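Local coordinates for protein Two-component response regulator (PDB 6SWI) that probably binds DNA through its C-terminal domain as a response regulator controlling transcription of the arabinan utilization system, at residues I58-A63 with T91-A96. Sequence-based numbering, arbitrary orientation. Where two conformers were deposited one is given.
Sequences IRMEKA and TAFKKA
Met60 SD sits against the backbone of helix 86-97, 3.5 Å from Phe93 CA and 3.9 Å from Ala92 C. The domain fits the AraC-type fold, in which a long helix links two helix-turn-helix units. The contact joins helix 51-69 to helix 86-97. The two segments are nearly perpendicular, at 93°, with their axes 10.1 Å apart. Met60 spans this gap. Its CG lies anti to the carbonyl carbon (chi1 -64°), and a bend at chi2 turns the sulfur onto the peptide between Ala92 and Phe93. Met60 SD also touches Phe93 CB at 3.8 Å. Met60 SD lies oblique to the Phe93 ring, 5.1 Å from the centroid, in a Met-aromatic contact. On the next turn, Ala96 CB packs on Met60 CG at 3.7 Å. Phe93 CG is anti to its backbone N, which carries the ring toward helix 51-69. Elsewhere the ring meets Tyr104 edge-to-face. Phe89 and Met97 of helix 86-97 also touch Met60, extending the apolar core. One turn along helix 51-69, Ala63 CB meets the edge of the Phe93 ring near its plane, 4.1 Å from Phe93 CE2.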
loop_
_atom_site.group_PDB
_atom_site.type_symbol
_atom_site.label_atom_id
_atom_site.label_comp_id
_atom_site.label_asym_id
_atom_site.label_seq_id
_atom_site.Cartn_x
_atom_site.Cartn_y
_atom_site.Cartn_z
ATOM N N ILE A 58 -0.380 0.680 3.383
ATOM C CA ILE A 58 0.929 0.770 2.740
ATOM C C ILE A 58 0.803 0.525 1.245
ATOM O O ILE A 58 1.397 1.240 0.425
ATOM C CB ILE A 58 1.909 -0.220 3.395
ATOM C CG1 ILE A 58 2.259 0.238 4.805
ATOM C CG2 ILE A 58 3.150 -0.380 2.539
ATOM C CD1 ILE A 58 2.920 -0.838 5.649
ATOM N N ARG A 59 0.015 -0.485 0.869
ATOM C CA ARG A 59 -0.178 -0.790 -0.543
ATOM C C ARG A 59 -0.833 0.360 -1.291
ATOM O O ARG A 59 -0.416 0.696 -2.405
ATOM C CB ARG A 59 -1.020 -2.051 -0.679
ATOM C CG ARG A 59 -0.277 -3.288 -0.268
ATOM C CD ARG A 59 -1.184 -4.489 -0.211
ATOM N NE ARG A 59 -0.398 -5.709 -0.250
ATOM C CZ ARG A 59 -0.869 -6.928 -0.035
ATOM N NH1 ARG A 59 -2.140 -7.111 0.282
ATOM N NH2 ARG A 59 -0.048 -7.963 -0.136
ATOM N N MET A 60 -1.880 0.952 -0.717
ATOM C CA MET A 60 -2.603 1.993 -1.438
ATOM C C MET A 60 -1.779 3.267 -1.538
ATOM O O MET A 60 -1.847 3.978 -2.551
ATOM C CB MET A 60 -3.963 2.237 -0.778
ATOM C CG MET A 60 -4.905 1.022 -0.828
ATOM S SD MET A 60 -5.252 0.427 -2.509
ATOM C CE MET A 60 -4.283 -1.066 -2.578
ATOM N N GLU A 61 -0.975 3.564 -0.518
ATOM C CA GLU A 61 -0.104 4.726 -0.626
ATOM C C GLU A 61 0.993 4.519 -1.672
ATOM O O GLU A 61 1.332 5.452 -2.408
ATOM C CB GLU A 61 0.428 5.135 0.741
ATOM C CG GLU A 61 -0.709 5.486 1.711
ATOM C CD GLU A 61 -1.131 6.951 1.653
ATOM O OE1 GLU A 61 -1.337 7.474 0.535
ATOM O OE2 GLU A 61 -1.288 7.568 2.729
ATOM N N LYS A 62 1.536 3.301 -1.783
ATOM C CA LYS A 62 2.481 3.028 -2.867
ATOM C C LYS A 62 1.795 3.130 -4.223
ATOM O O LYS A 62 2.366 3.663 -5.182
ATOM C CB LYS A 62 3.109 1.646 -2.710
ATOM C CG LYS A 62 4.098 1.308 -3.809
ATOM C CD LYS A 62 5.289 2.249 -3.750
ATOM C CE LYS A 62 6.347 1.845 -4.731
ATOM N NZ LYS A 62 7.588 2.653 -4.554
ATOM N N ALA A 63 0.566 2.624 -4.314
ATOM C CA ALA A 63 -0.167 2.718 -5.571
ATOM C C ALA A 63 -0.387 4.168 -5.961
ATOM O O ALA A 63 -0.250 4.532 -7.132
ATOM C CB ALA A 63 -1.509 2.000 -5.454
ATOM N N THR A 91 -11.420 -1.920 -6.152
ATOM C CA THR A 91 -12.301 -1.776 -5.000
ATOM C C THR A 91 -11.530 -1.307 -3.775
ATOM O O THR A 91 -11.979 -0.408 -3.053
ATOM C CB THR A 91 -12.983 -3.110 -4.727
ATOM O OG1 THR A 91 -13.797 -3.440 -5.853
ATOM C CG2 THR A 91 -13.840 -3.050 -3.474
ATOM N N ALA A 92 -10.360 -1.897 -3.528
ATOM C CA ALA A 92 -9.587 -1.525 -2.351
ATOM C C ALA A 92 -9.129 -0.078 -2.438
ATOM O O ALA A 92 -9.161 0.654 -1.438
ATOM C CB ALA A 92 -8.393 -2.460 -2.207
ATOM N N PHE A 93 -8.722 0.359 -3.632
ATOM C CA PHE A 93 -8.245 1.721 -3.791
ATOM C C PHE A 93 -9.374 2.722 -3.583
ATOM O O PHE A 93 -9.193 3.741 -2.907
ATOM C CB PHE A 93 -7.596 1.865 -5.170
ATOM C CG PHE A 93 -6.878 3.170 -5.377
ATOM C CD1 PHE A 93 -7.570 4.298 -5.782
ATOM C CD2 PHE A 93 -5.511 3.264 -5.175
ATOM C CE1 PHE A 93 -6.915 5.486 -5.989
ATOM C CE2 PHE A 93 -4.848 4.456 -5.382
ATOM C CZ PHE A 93 -5.556 5.571 -5.792
ATOM N N LYS A 94 -10.548 2.451 -4.149
ATOM C CA LYS A 94 -11.676 3.357 -3.961
ATOM C C LYS A 94 -12.016 3.526 -2.486
ATOM O O LYS A 94 -12.257 4.643 -2.026
ATOM C CB LYS A 94 -12.885 2.842 -4.733
ATOM C CG LYS A 94 -12.738 3.020 -6.234
ATOM C CD LYS A 94 -13.803 2.257 -6.975
ATOM C CE LYS A 94 -13.620 2.369 -8.482
ATOM N NZ LYS A 94 -14.750 1.715 -9.192
ATOM N N LYS A 95 -12.041 2.428 -1.735
ATOM C CA LYS A 95 -12.390 2.507 -0.320
ATOM C C LYS A 95 -11.339 3.261 0.473
ATOM O O LYS A 95 -11.675 4.043 1.369
ATOM C CB LYS A 95 -12.503 1.108 0.260
ATOM C CG LYS A 95 -13.663 0.315 -0.224
ATOM C CD LYS A 95 -13.763 -0.934 0.610
ATOM C CE LYS A 95 -14.591 -1.985 -0.078
ATOM N NZ LYS A 95 -14.161 -3.342 0.342
ATOM N N ALA A 96 -10.061 3.024 0.170
ATOM C CA ALA A 96 -8.977 3.612 0.943
ATOM C C ALA A 96 -8.720 5.059 0.577
ATOM O O ALA A 96 -8.296 5.839 1.435
ATOM C CB ALA A 96 -7.697 2.812 0.717
#